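Local coordinates for protein argonaute (Marinitoga piezophila, PDB 5I4A) that cleaves single-stranded DNA as an RNA-guided endonuclease, using short guide RNAs with a 5'-hydroxyl end to find complementary targets, at residues A[299-304]-A[375-380]; A[398-403]-A[416-421]; A[28-33]-A[44-49]. One frame throughout, in Å; residues are numbered along the deposited sequence.

Overall arrangement
Following the chain from the N terminus, interaction 3 comes first: in the N-terminal domain, 28-33 meets 44-49 after helix 29-40 ends and the chain turns back to the edge strand 45-46. The other two lie in the Mid domain, with centres more than 60 Å from it and on the opposite side of the chain's centre. Interaction 1 closes a 70-residue excursion, part helix and part strand, by pairing 299-304 with 375-380 as parallel strands. Interaction 2 then closes a short helical connection between strand 398-403 and helix 412-424. The three are in series, none nested or crossed. Interactions 1 and 2 touch, because strands 374-379 and 398-403 are sheet neighbours and Tyr418 packs on Ile376.

Interaction 1: A[299-304]-A[375-380]; sequences IFFFSS and AIVLLD. With nucleotides of chain B.
Just past the strand ends, Ser303 OG donates a short hydrogen bond of 2.7 Å to Asp380 OD2, reaching it from above the carboxylate plane rather than within it. The other carboxylate oxygen, OD1, is held by Lys404 and Gln307, so both oxygens of Asp380 are gripped. Before that, three backbone bonds join the strands. Ile376 N and Leu378 N meet Ile299 O and Phe301 O, respectively, nearly along the C=O axes, the second bond almost straight with 173° at the hydrogen. Phe301 N, 2.8 Å from Ile376 O, instead sits above that carbonyl's plane. This is a parallel ladder inside the Rossmann-like sheet of the Mid domain, where 374-379 lies between 295-302 and 398-403. Phe300 and Ile376 stand side by side on one face, with the ring's CE2 3.7 Å from Ile376 CD1. On the opposite face Phe301 CE1 sits 3.8 Å from Ala375 CB, while Val377 crosses Phe301 obliquely, bringing CG2 to 4.0 Å from Phe301 CB. Towards the strand ends Phe302 lies alongside Leu378, and Phe302 CE2 touches both methyls of Leu378, with Leu378 CD2 at 3.6 Å. Beyond the Phe rings, Phe319 meets Phe300, Phe393 meets Phe301 and Phe308 meets Phe302, each edge-to-face.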
loop_
_atom_site.group_PDB
_atom_site.type_symbol
_atom_site.label_atom_id
_atom_site.label_comp_id
_atom_site.label_asym_id
_atom_site.label_seq_id
_atom_site.Cartn_x
_atom_site.Cartn_y
_atom_site.Cartn_z
ATOM N N ILE A 299 0.702 -33.877 3.070
ATOM C CA ILE A 299 1.731 -34.530 3.868
ATOM C C ILE A 299 2.282 -33.499 4.848
ATOM O O ILE A 299 2.044 -32.297 4.715
ATOM C CB ILE A 299 2.870 -35.132 3.015
ATOM C CG1 ILE A 299 3.501 -34.063 2.119
ATOM C CG2 ILE A 299 2.365 -36.315 2.194
ATOM C CD1 ILE A 299 4.683 -34.569 1.317
ATOM N N PHE A 300 3.033 -33.981 5.837
ATOM C CA PHE A 300 3.505 -33.162 6.946
ATOM C C PHE A 300 5.026 -33.059 6.941
ATOM O O PHE A 300 5.726 -34.043 6.670
ATOM C CB PHE A 300 3.047 -33.736 8.299
ATOM C CG PHE A 300 1.555 -33.805 8.466
ATOM C CD1 PHE A 300 0.848 -34.922 8.053
ATOM C CD2 PHE A 300 0.863 -32.758 9.057
ATOM C CE1 PHE A 300 -0.525 -34.987 8.215
ATOM C CE2 PHE A 300 -0.508 -32.820 9.219
ATOM C CZ PHE A 300 -1.201 -33.935 8.798
ATOM N N PHE A 301 5.533 -31.869 7.260
ATOM C CA PHE A 301 6.963 -31.636 7.431
ATOM C C PHE A 301 7.200 -31.018 8.801
ATOM O O PHE A 301 6.625 -29.973 9.123
ATOM C CB PHE A 301 7.522 -30.725 6.334
ATOM C CG PHE A 301 7.636 -31.389 4.990
ATOM C CD1 PHE A 301 6.573 -31.374 4.103
ATOM C CD2 PHE A 301 8.808 -32.027 4.616
ATOM C CE1 PHE A 301 6.677 -31.987 2.863
ATOM C CE2 PHE A 301 8.916 -32.639 3.383
ATOM C CZ PHE A 301 7.850 -32.623 2.508
ATOM N N PHE A 302 8.050 -31.655 9.598
ATOM C CA PHE A 302 8.393 -31.169 10.924
ATOM C C PHE A 302 9.867 -30.789 10.963
ATOM O O PHE A 302 10.696 -31.374 10.260
ATOM C CB PHE A 302 8.097 -32.219 11.999
ATOM C CG PHE A 302 6.664 -32.668 12.027
ATOM C CD1 PHE A 302 6.234 -33.712 11.224
ATOM C CD2 PHE A 302 5.747 -32.058 12.863
ATOM C CE1 PHE A 302 4.923 -34.127 11.249
ATOM C CE2 PHE A 302 4.433 -32.472 12.893
ATOM C CZ PHE A 302 4.022 -33.507 12.082
ATOM N N SER A 303 10.192 -29.798 11.798
ATOM C CA SER A 303 11.573 -29.347 11.897
ATOM C C SER A 303 12.443 -30.315 12.690
ATOM O O SER A 303 13.674 -30.235 12.603
ATOM C CB SER A 303 11.625 -27.954 12.525
ATOM O OG SER A 303 11.150 -27.974 13.859
ATOM N N SER A 304 11.837 -31.226 13.450
ATOM C CA SER A 304 12.571 -32.197 14.253
ATOM C C SER A 304 11.586 -33.219 14.797
ATOM O O SER A 304 10.372 -32.994 14.808
ATOM C CB SER A 304 13.325 -31.526 15.407
ATOM O OG SER A 304 12.425 -30.886 16.297
ATOM N N ALA A 375 1.799 -29.284 1.453
ATOM C CA ALA A 375 2.878 -29.567 2.389
ATOM C C ALA A 375 2.599 -28.761 3.653
ATOM O O ALA A 375 2.850 -27.555 3.706
ATOM C CB ALA A 375 4.234 -29.230 1.786
ATOM N N ILE A 376 2.058 -29.433 4.667
ATOM C CA ILE A 376 1.827 -28.822 5.976
ATOM C C ILE A 376 3.174 -28.767 6.690
ATOM O O ILE A 376 3.656 -29.772 7.224
ATOM C CB ILE A 376 0.779 -29.589 6.785
ATOM C CG1 ILE A 376 -0.576 -29.535 6.068
ATOM C CG2 ILE A 376 0.663 -29.013 8.191
ATOM C CD1 ILE A 376 -1.580 -30.553 6.565
ATOM N N VAL A 377 3.788 -27.593 6.694
ATOM C CA VAL A 377 5.140 -27.402 7.201
ATOM C C VAL A 377 5.033 -26.648 8.517
ATOM O O VAL A 377 4.592 -25.491 8.544
ATOM C CB VAL A 377 6.016 -26.643 6.197
ATOM C CG1 VAL A 377 7.425 -26.468 6.740
ATOM C CG2 VAL A 377 6.024 -27.375 4.864
ATOM N N LEU A 378 5.419 -27.301 9.608
ATOM C CA LEU A 378 5.308 -26.703 10.930
ATOM C C LEU A 378 6.522 -25.826 11.202
ATOM O O LEU A 378 7.662 -26.307 11.193
ATOM C CB LEU A 378 5.172 -27.786 12.000
ATOM C CG LEU A 378 3.796 -28.435 12.154
ATOM C CD1 LEU A 378 3.531 -29.464 11.061
ATOM C CD2 LEU A 378 3.664 -29.060 13.537
ATOM N N LEU A 379 6.276 -24.540 11.435
ATOM C CA LEU A 379 7.319 -23.584 11.775
ATOM C C LEU A 379 7.402 -23.442 13.288
ATOM O O LEU A 379 6.378 -23.325 13.965
ATOM C CB LEU A 379 7.040 -22.221 11.139
ATOM C CG LEU A 379 6.701 -22.173 9.647
ATOM C CD1 LEU A 379 6.365 -20.754 9.222
ATOM C CD2 LEU A 379 7.840 -22.730 8.800
ATOM N N ASP A 380 8.628 -23.454 13.815
ATOM C CA ASP A 380 8.816 -23.299 15.254
ATOM C C ASP A 380 8.466 -21.893 15.721
ATOM O O ASP A 380 7.983 -21.713 16.844
ATOM C CB ASP A 380 10.257 -23.637 15.630
ATOM C CG ASP A 380 10.537 -25.123 15.568
ATOM O OD1 ASP A 380 9.746 -25.899 16.143
ATOM O OD2 ASP A 380 11.541 -25.513 14.935
ATOM O "O5'" U B 1 1.995 -17.058 5.637
ATOM C "C5'" U B 1 2.081 -18.467 5.824
ATOM C "C4'" U B 1 2.649 -18.822 7.178
ATOM O "O4'" U B 1 4.060 -18.479 7.209
ATOM C "C3'" U B 1 2.002 -18.116 8.367
ATOM O "O3'" U B 1 1.905 -19.012 9.474
ATOM C "C2'" U B 1 2.989 -16.997 8.692
ATOM O "O2'" U B 1 2.987 -16.595 10.046
ATOM C "C1'" U B 1 4.327 -17.617 8.298
ATOM N N1 U B 1 5.304 -16.620 7.844
ATOM C C2 U B 1 6.536 -16.529 8.467
ATOM O O2 U B 1 6.870 -17.253 9.391
ATOM N N3 U B 1 7.366 -15.557 7.960
ATOM C C4 U B 1 7.087 -14.685 6.920
ATOM O O4 U B 1 7.930 -13.860 6.569
ATOM C C5 U B 1 5.794 -14.844 6.335
ATOM C C6 U B 1 4.970 -15.781 6.809
#

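Interaction 2: A[398-403]-A[416-421]; sequences ILQPIL and KSYVYK. With nucleotides of chain B.
Tyr418 has the most surface buried. With CG anti to the backbone N (chi1 -168°), its ring spans the gap from helix to strand, OH end first, and OH donates to Gln400 O at 2.7 Å, approaching from above the carbonyl plane. Ile402 crosses it obliquely and sets CD1 over the middle of one ring face, 4.0 Å from the ring centroid, a CH-pi contact. Gln400 comes next: its chain bends at chi2 (-70°), so the amide meets Lys421 tip to tip and OE1 lies 3.4 Å from Lys421 CD. In the Rossmann-like Mid domain helix 412-424, reached through helix 404-409, packs against this strand; segments 398-403 and 416-421 run nearly antiparallel, and the 5' end of the guide RNA settles against both. Lys421, extended from CB, carries its ammonium to the RNA backbone: NZ makes an unusually short bond of 2.5 Å to OP1 of U3 of chain B and a weak one to O3' of A2 of chain B. One water ties the pieces together, accepting from Lys421 NZ and donating to Gln400 OE1 and Pro401 O; Leu638 O also bonds the ammonium. At the strand's end, Leu403 N points straight at OP2 of A2 of chain B, 2.6 Å away with 178° at the hydrogen. Leu403 holds the N-cap position of helix 404-409, and that helix's dipole would probably favour the phosphate at its N terminus.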
loop_
_atom_site.group_PDB
_atom_site.type_symbol
_atom_site.label_atom_id
_atom_site.label_comp_id
_atom_site.label_asym_id
_atom_site.label_seq_id
_atom_site.Cartn_x
_atom_site.Cartn_y
_atom_site.Cartn_z
ATOM N N ILE A 398 2.640 -27.996 -2.803
ATOM C CA ILE A 398 2.039 -26.700 -2.506
ATOM C C ILE A 398 2.415 -26.362 -1.066
ATOM O O ILE A 398 1.861 -26.920 -0.117
ATOM C CB ILE A 398 0.522 -26.721 -2.707
ATOM C CG1 ILE A 398 0.180 -27.118 -4.146
ATOM C CG2 ILE A 398 -0.080 -25.359 -2.378
ATOM C CD1 ILE A 398 -1.306 -27.278 -4.402
ATOM N N LEU A 399 3.360 -25.442 -0.909
ATOM C CA LEU A 399 3.896 -25.108 0.403
ATOM C C LEU A 399 2.830 -24.422 1.251
ATOM O O LEU A 399 2.285 -23.384 0.858
ATOM C CB LEU A 399 5.127 -24.218 0.240
ATOM C CG LEU A 399 5.887 -23.751 1.480
ATOM C CD1 LEU A 399 6.182 -24.922 2.383
ATOM C CD2 LEU A 399 7.175 -23.064 1.065
ATOM N N GLN A 400 2.530 -25.003 2.414
ATOM C CA GLN A 400 1.492 -24.496 3.313
ATOM C C GLN A 400 2.031 -24.452 4.736
ATOM O O GLN A 400 1.697 -25.309 5.566
ATOM C CB GLN A 400 0.226 -25.352 3.233
ATOM C CG GLN A 400 -0.524 -25.254 1.906
ATOM C CD GLN A 400 -1.202 -23.906 1.707
ATOM O OE1 GLN A 400 -1.229 -23.074 2.613
ATOM N NE2 GLN A 400 -1.754 -23.689 0.519
ATOM N N PRO A 401 2.846 -23.453 5.063
ATOM C CA PRO A 401 3.423 -23.383 6.409
ATOM C C PRO A 401 2.397 -22.933 7.438
ATOM O O PRO A 401 1.421 -22.248 7.128
ATOM C CB PRO A 401 4.550 -22.352 6.268
ATOM C CG PRO A 401 4.654 -22.050 4.776
ATOM C CD PRO A 401 3.308 -22.349 4.209
ATOM N N ILE A 402 2.636 -23.332 8.686
ATOM C CA ILE A 402 1.786 -22.921 9.800
ATOM C C ILE A 402 2.620 -22.928 11.075
ATOM O O ILE A 402 3.464 -23.806 11.277
ATOM C CB ILE A 402 0.534 -23.818 9.927
ATOM C CG1 ILE A 402 -0.354 -23.342 11.082
ATOM C CG2 ILE A 402 0.925 -25.284 10.100
ATOM C CD1 ILE A 402 -1.711 -24.005 11.135
ATOM N N LEU A 403 2.388 -21.931 11.926
ATOM C CA LEU A 403 3.126 -21.819 13.175
ATOM C C LEU A 403 2.772 -22.962 14.118
ATOM O O LEU A 403 1.596 -23.292 14.303
ATOM C CB LEU A 403 2.837 -20.470 13.835
ATOM C CG LEU A 403 3.300 -19.253 13.034
ATOM C CD1 LEU A 403 2.909 -17.960 13.732
ATOM C CD2 LEU A 403 4.804 -19.314 12.817
ATOM N N LYS A 416 -10.102 -23.512 10.283
ATOM C CA LYS A 416 -11.033 -23.287 9.180
ATOM C C LYS A 416 -10.384 -22.450 8.084
ATOM O O LYS A 416 -10.467 -22.785 6.896
ATOM C CB LYS A 416 -12.304 -22.603 9.697
ATOM C CG LYS A 416 -13.178 -23.483 10.579
ATOM C CD LYS A 416 -14.312 -22.696 11.230
ATOM C CE LYS A 416 -15.421 -22.368 10.241
ATOM N NZ LYS A 416 -16.654 -21.873 10.925
ATOM N N SER A 417 -9.727 -21.355 8.475
ATOM C CA SER A 417 -9.048 -20.493 7.511
ATOM C C SER A 417 -7.948 -21.240 6.770
ATOM O O SER A 417 -7.779 -21.078 5.556
ATOM C CB SER A 417 -8.463 -19.287 8.238
ATOM O OG SER A 417 -9.494 -18.459 8.743
ATOM N N TYR A 418 -7.178 -22.046 7.500
ATOM C CA TYR A 418 -6.108 -22.840 6.908
ATOM C C TYR A 418 -6.648 -23.760 5.815
ATOM O O TYR A 418 -6.071 -23.854 4.724
ATOM C CB TYR A 418 -5.419 -23.630 8.021
ATOM C CG TYR A 418 -4.114 -24.308 7.678
ATOM C CD1 TYR A 418 -3.140 -23.668 6.919
ATOM C CD2 TYR A 418 -3.837 -25.578 8.161
ATOM C CE1 TYR A 418 -1.937 -24.295 6.628
ATOM C CE2 TYR A 418 -2.642 -26.206 7.882
ATOM C CZ TYR A 418 -1.695 -25.565 7.114
ATOM O OH TYR A 418 -0.508 -26.198 6.836
ATOM N N VAL A 419 -7.776 -24.425 6.079
ATOM C CA VAL A 419 -8.370 -25.304 5.074
ATOM C C VAL A 419 -8.916 -24.492 3.907
ATOM O O VAL A 419 -8.851 -24.923 2.749
ATOM C CB VAL A 419 -9.461 -26.188 5.706
ATOM C CG1 VAL A 419 -10.077 -27.104 4.656
ATOM C CG2 VAL A 419 -8.888 -27.007 6.849
ATOM N N TYR A 420 -9.471 -23.310 4.190
ATOM C CA TYR A 420 -9.932 -22.438 3.116
ATOM C C TYR A 420 -8.783 -22.063 2.189
ATOM O O TYR A 420 -8.917 -22.116 0.961
ATOM C CB TYR A 420 -10.588 -21.183 3.699
ATOM C CG TYR A 420 -11.084 -20.225 2.639
ATOM C CD1 TYR A 420 -10.232 -19.285 2.066
ATOM C CD2 TYR A 420 -12.401 -20.267 2.203
ATOM C CE1 TYR A 420 -10.678 -18.417 1.087
ATOM C CE2 TYR A 420 -12.858 -19.400 1.228
ATOM C CZ TYR A 420 -11.992 -18.476 0.676
ATOM O OH TYR A 420 -12.441 -17.611 -0.295
ATOM N N LYS A 421 -7.647 -21.661 2.768
ATOM C CA LYS A 421 -6.478 -21.310 1.967
ATOM C C LYS A 421 -6.054 -22.467 1.070
ATOM O O LYS A 421 -5.721 -22.268 -0.104
ATOM C CB LYS A 421 -5.324 -20.895 2.880
ATOM C CG LYS A 421 -4.024 -20.630 2.143
ATOM C CD LYS A 421 -2.914 -20.211 3.087
ATOM C CE LYS A 421 -1.694 -19.761 2.302
ATOM N NZ LYS A 421 -0.595 -19.240 3.172
ATOM P P A B 2 0.623 -18.942 10.440
ATOM O OP1 A B 2 0.614 -17.605 11.077
ATOM O OP2 A B 2 0.583 -20.162 11.283
ATOM O "O5'" A B 2 -0.618 -18.980 9.442
ATOM C "C5'" A B 2 -0.851 -20.090 8.586
ATOM C "C4'" A B 2 -2.214 -19.996 7.957
ATOM O "O4'" A B 2 -3.224 -20.205 8.979
ATOM C "C3'" A B 2 -2.557 -18.639 7.362
ATOM O "O3'" A B 2 -2.054 -18.460 6.050
ATOM C "C2'" A B 2 -4.075 -18.604 7.457
ATOM O "O2'" A B 2 -4.668 -19.385 6.431
ATOM C "C1'" A B 2 -4.297 -19.309 8.792
ATOM N N9 A B 2 -4.286 -18.356 9.917
ATOM C C8 A B 2 -3.294 -18.170 10.846
ATOM N N7 A B 2 -3.562 -17.245 11.737
ATOM C C5 A B 2 -4.822 -16.790 11.361
ATOM C C6 A B 2 -5.672 -15.807 11.897
ATOM N N6 A B 2 -5.371 -15.072 12.973
ATOM N N1 A B 2 -6.856 -15.599 11.279
ATOM C C2 A B 2 -7.159 -16.334 10.204
ATOM N N3 A B 2 -6.437 -17.284 9.611
ATOM C C4 A B 2 -5.273 -17.465 10.246
ATOM O "O5'" U B 1 1.995 -17.058 5.637
ATOM C "C5'" U B 1 2.081 -18.467 5.824
ATOM C "C4'" U B 1 2.649 -18.822 7.178
ATOM O "O4'" U B 1 4.060 -18.479 7.209
ATOM C "C3'" U B 1 2.002 -18.116 8.367
ATOM O "O3'" U B 1 1.905 -19.012 9.474
ATOM C "C2'" U B 1 2.989 -16.997 8.692
ATOM O "O2'" U B 1 2.987 -16.595 10.046
ATOM C "C1'" U B 1 4.327 -17.617 8.298
ATOM N N1 U B 1 5.304 -16.620 7.844
ATOM C C2 U B 1 6.536 -16.529 8.467
ATOM O O2 U B 1 6.870 -17.253 9.391
ATOM N N3 U B 1 7.366 -15.557 7.960
ATOM C C4 U B 1 7.087 -14.685 6.920
ATOM O O4 U B 1 7.930 -13.860 6.569
ATOM C C5 U B 1 5.794 -14.844 6.335
ATOM C C6 U B 1 4.970 -15.781 6.809
ATOM P P U B 3 -1.642 -16.992 5.550
ATOM O OP1 U B 3 -1.252 -17.061 4.120
ATOM O OP2 U B 3 -0.702 -16.402 6.532
ATOM O "O5'" U B 3 -3.008 -16.185 5.637
ATOM C "C5'" U B 3 -3.016 -14.818 5.999
ATOM C "C4'" U B 3 -4.410 -14.339 6.299
ATOM O "O4'" U B 3 -4.845 -14.852 7.586
ATOM C "C3'" U B 3 -4.559 -12.834 6.421
ATOM O "O3'" U B 3 -4.722 -12.211 5.161
ATOM C "C2'" U B 3 -5.772 -12.682 7.325
ATOM O "O2'" U B 3 -6.968 -12.852 6.587
ATOM C "C1'" U B 3 -5.601 -13.874 8.267
ATOM N N1 U B 3 -4.865 -13.498 9.494
ATOM C C2 U B 3 -5.487 -12.665 10.410
ATOM O O2 U B 3 -6.616 -12.226 10.270
ATOM N N3 U B 3 -4.729 -12.361 11.513
ATOM C C4 U B 3 -3.452 -12.792 11.789
ATOM O O4 U B 3 -2.904 -12.431 12.832
ATOM C C5 U B 3 -2.879 -13.647 10.796
ATOM C C6 U B 3 -3.591 -13.960 9.710
HETATM O O HOH W 1 0.005 -21.744 4.813
#

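Interaction 3: A[28-33]-A[44-49]; sequences EPKLFA and FQDSND
The first turn of a helix and a short piece of edge strand run past each other in opposite directions here. The CA atoms of Lys30 and Asp46 are 5.6 Å apart, and those of Ala33 and Phe44 5.1 Å. Glu28 occupies the N-cap position, and the helix starts at once with Phe32 N bonded to Glu28 O and Ala33 N to Pro29 O. No backbone hydrogen bond links the two segments, so packing and one salt bridge do the joining.

Asp46 is central. Its CG sits wedged between its own backbone N and carbonyl carbon (chi1 65°), which stands the carboxylate beside the first turn of the helix. Lys30 leaves with CG anti to its backbone N, then bends at chi3 and chi4 to bring NZ round to the flank of the carboxylate, where it meets the syn lone pair of Asp46 OD2 at 3.1 Å in a salt bridge. Nearer the backbone, Asp46 CB rests 3.6 Å from Pro29 O and 4.0 Å from Ala33 CB. An alanine here in place of Asp46 would take away the carboxylate and with it the salt bridge, and would probably leave the bent Lys30 chain less firmly placed at this end of the helix.

On one flank the Pro29 ring lies against the chain leaving the strand, with CB 3.5 Å from Ser47 O and CG 3.6 Å from Asn48 O. On the other, Ala33 CB touches Phe44 CB at 3.9 Å, while the Phe44 ring leads away from the helix towards Phe22 and Ile53.

Ser37 OG, one helical turn beyond Ala33, bonds both Ala33 O and Phe44 N. Strand 45-46 forms an edge of the N-terminal domain's four-stranded antiparallel sheet, and helix 29-40 also packs Phe32 and Ala33 on Val51 of the neighbouring strand 51-56, with Phe32 reaching on to Phe22 of strand 16-22.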
loop_
_atom_site.group_PDB
_atom_site.type_symbol
_atom_site.label_atom_id
_atom_site.label_comp_id
_atom_site.label_asym_id
_atom_site.label_seq_id
_atom_site.Cartn_x
_atom_site.Cartn_y
_atom_site.Cartn_z
ATOM N N GLU A 28 28.552 33.697 -5.327
ATOM C CA GLU A 28 28.229 32.684 -6.314
ATOM C C GLU A 28 26.722 32.446 -6.339
ATOM O O GLU A 28 26.075 32.451 -5.286
ATOM C CB GLU A 28 28.975 31.386 -6.009
ATOM C CG GLU A 28 30.484 31.528 -6.113
ATOM C CD GLU A 28 30.927 31.903 -7.506
ATOM O OE1 GLU A 28 30.771 31.055 -8.413
ATOM O OE2 GLU A 28 31.413 33.039 -7.699
ATOM N N PRO A 29 26.134 32.262 -7.524
ATOM C CA PRO A 29 24.670 32.119 -7.599
ATOM C C PRO A 29 24.122 30.972 -6.767
ATOM O O PRO A 29 23.051 31.111 -6.164
ATOM C CB PRO A 29 24.424 31.909 -9.099
ATOM C CG PRO A 29 25.587 32.581 -9.766
ATOM C CD PRO A 29 26.759 32.356 -8.854
ATOM N N LYS A 30 24.826 29.838 -6.712
ATOM C CA LYS A 30 24.336 28.712 -5.924
ATOM C C LYS A 30 24.292 29.055 -4.439
ATOM O O LYS A 30 23.332 28.703 -3.740
ATOM C CB LYS A 30 25.207 27.479 -6.167
ATOM C CG LYS A 30 24.705 26.223 -5.471
ATOM C CD LYS A 30 25.393 24.979 -6.011
ATOM C CE LYS A 30 25.123 24.802 -7.499
ATOM N NZ LYS A 30 23.665 24.708 -7.801
ATOM N N LEU A 31 25.316 29.752 -3.941
ATOM C CA LEU A 31 25.334 30.146 -2.536
ATOM C C LEU A 31 24.290 31.219 -2.247
ATOM O O LEU A 31 23.621 31.178 -1.208
ATOM C CB LEU A 31 26.729 30.633 -2.149
ATOM C CG LEU A 31 26.908 31.196 -0.737
ATOM C CD1 LEU A 31 26.449 30.192 0.309
ATOM C CD2 LEU A 31 28.357 31.597 -0.504
ATOM N N PHE A 32 24.150 32.196 -3.147
ATOM C CA PHE A 32 23.115 33.215 -2.994
ATOM C C PHE A 32 21.734 32.574 -2.923
ATOM O O PHE A 32 20.923 32.905 -2.051
ATOM C CB PHE A 32 23.208 34.215 -4.151
ATOM C CG PHE A 32 22.315 35.421 -4.002
ATOM C CD1 PHE A 32 22.211 36.086 -2.791
ATOM C CD2 PHE A 32 21.606 35.910 -5.089
ATOM C CE1 PHE A 32 21.396 37.199 -2.659
ATOM C CE2 PHE A 32 20.793 37.024 -4.964
ATOM C CZ PHE A 32 20.688 37.668 -3.748
ATOM N N ALA A 33 21.463 31.624 -3.822
ATOM C CA ALA A 33 20.174 30.938 -3.815
ATOM C C ALA A 33 19.976 30.133 -2.536
ATOM O O ALA A 33 18.866 30.074 -1.996
ATOM C CB ALA A 33 20.057 30.037 -5.043
ATOM N N PHE A 44 14.982 28.686 -3.622
ATOM C CA PHE A 44 15.378 29.452 -4.793
ATOM C C PHE A 44 16.200 28.568 -5.722
ATOM O O PHE A 44 16.930 27.680 -5.276
ATOM C CB PHE A 44 16.213 30.675 -4.399
ATOM C CG PHE A 44 15.420 31.807 -3.804
ATOM C CD1 PHE A 44 14.771 31.660 -2.590
ATOM C CD2 PHE A 44 15.359 33.035 -4.447
ATOM C CE1 PHE A 44 14.052 32.706 -2.039
ATOM C CE2 PHE A 44 14.642 34.087 -3.900
ATOM C CZ PHE A 44 13.990 33.924 -2.695
ATOM N N GLN A 45 16.087 28.822 -7.021
ATOM C CA GLN A 45 16.930 28.168 -8.008
ATOM C C GLN A 45 17.961 29.161 -8.533
ATOM O O GLN A 45 17.802 30.378 -8.411
ATOM C CB GLN A 45 16.093 27.593 -9.158
ATOM C CG GLN A 45 16.847 26.634 -10.076
ATOM C CD GLN A 45 17.548 25.520 -9.325
ATOM O OE1 GLN A 45 16.962 24.880 -8.451
ATOM N NE2 GLN A 45 18.813 25.287 -9.658
ATOM N N ASP A 46 19.035 28.626 -9.108
ATOM C CA ASP A 46 20.145 29.431 -9.590
ATOM C C ASP A 46 20.487 29.058 -11.026
ATOM O O ASP A 46 20.210 27.949 -11.489
ATOM C CB ASP A 46 21.388 29.259 -8.707
ATOM C CG ASP A 46 21.942 27.847 -8.754
ATOM O OD1 ASP A 46 22.793 27.568 -9.624
ATOM O OD2 ASP A 46 21.526 27.015 -7.919
ATOM N N SER A 47 21.095 30.015 -11.725
ATOM C CA SER A 47 21.665 29.782 -13.045
ATOM C C SER A 47 23.171 29.994 -12.988
ATOM O O SER A 47 23.772 29.949 -11.909
ATOM C CB SER A 47 21.037 30.710 -14.088
ATOM O OG SER A 47 21.776 30.688 -15.302
ATOM N N ASN A 48 23.788 30.224 -14.146
ATOM C CA ASN A 48 25.198 30.587 -14.173
ATOM C C ASN A 48 25.439 31.988 -13.630
ATOM O O ASN A 48 26.559 32.291 -13.207
ATOM C CB ASN A 48 25.739 30.466 -15.597
ATOM C CG ASN A 48 25.972 29.028 -16.007
ATOM O OD1 ASN A 48 26.517 28.236 -15.239
ATOM N ND2 ASN A 48 25.553 28.680 -17.218
ATOM N N ASP A 49 24.419 32.848 -13.627
ATOM C CA ASP A 49 24.549 34.186 -13.057
ATOM C C ASP A 49 23.309 34.680 -12.322
ATOM O O ASP A 49 23.453 35.499 -11.409
ATOM C CB ASP A 49 24.915 35.206 -14.148
ATOM C CG ASP A 49 26.328 35.021 -14.676
ATOM O OD1 ASP A 49 26.545 34.098 -15.490
ATOM O OD2 ASP A 49 27.221 35.805 -14.286
#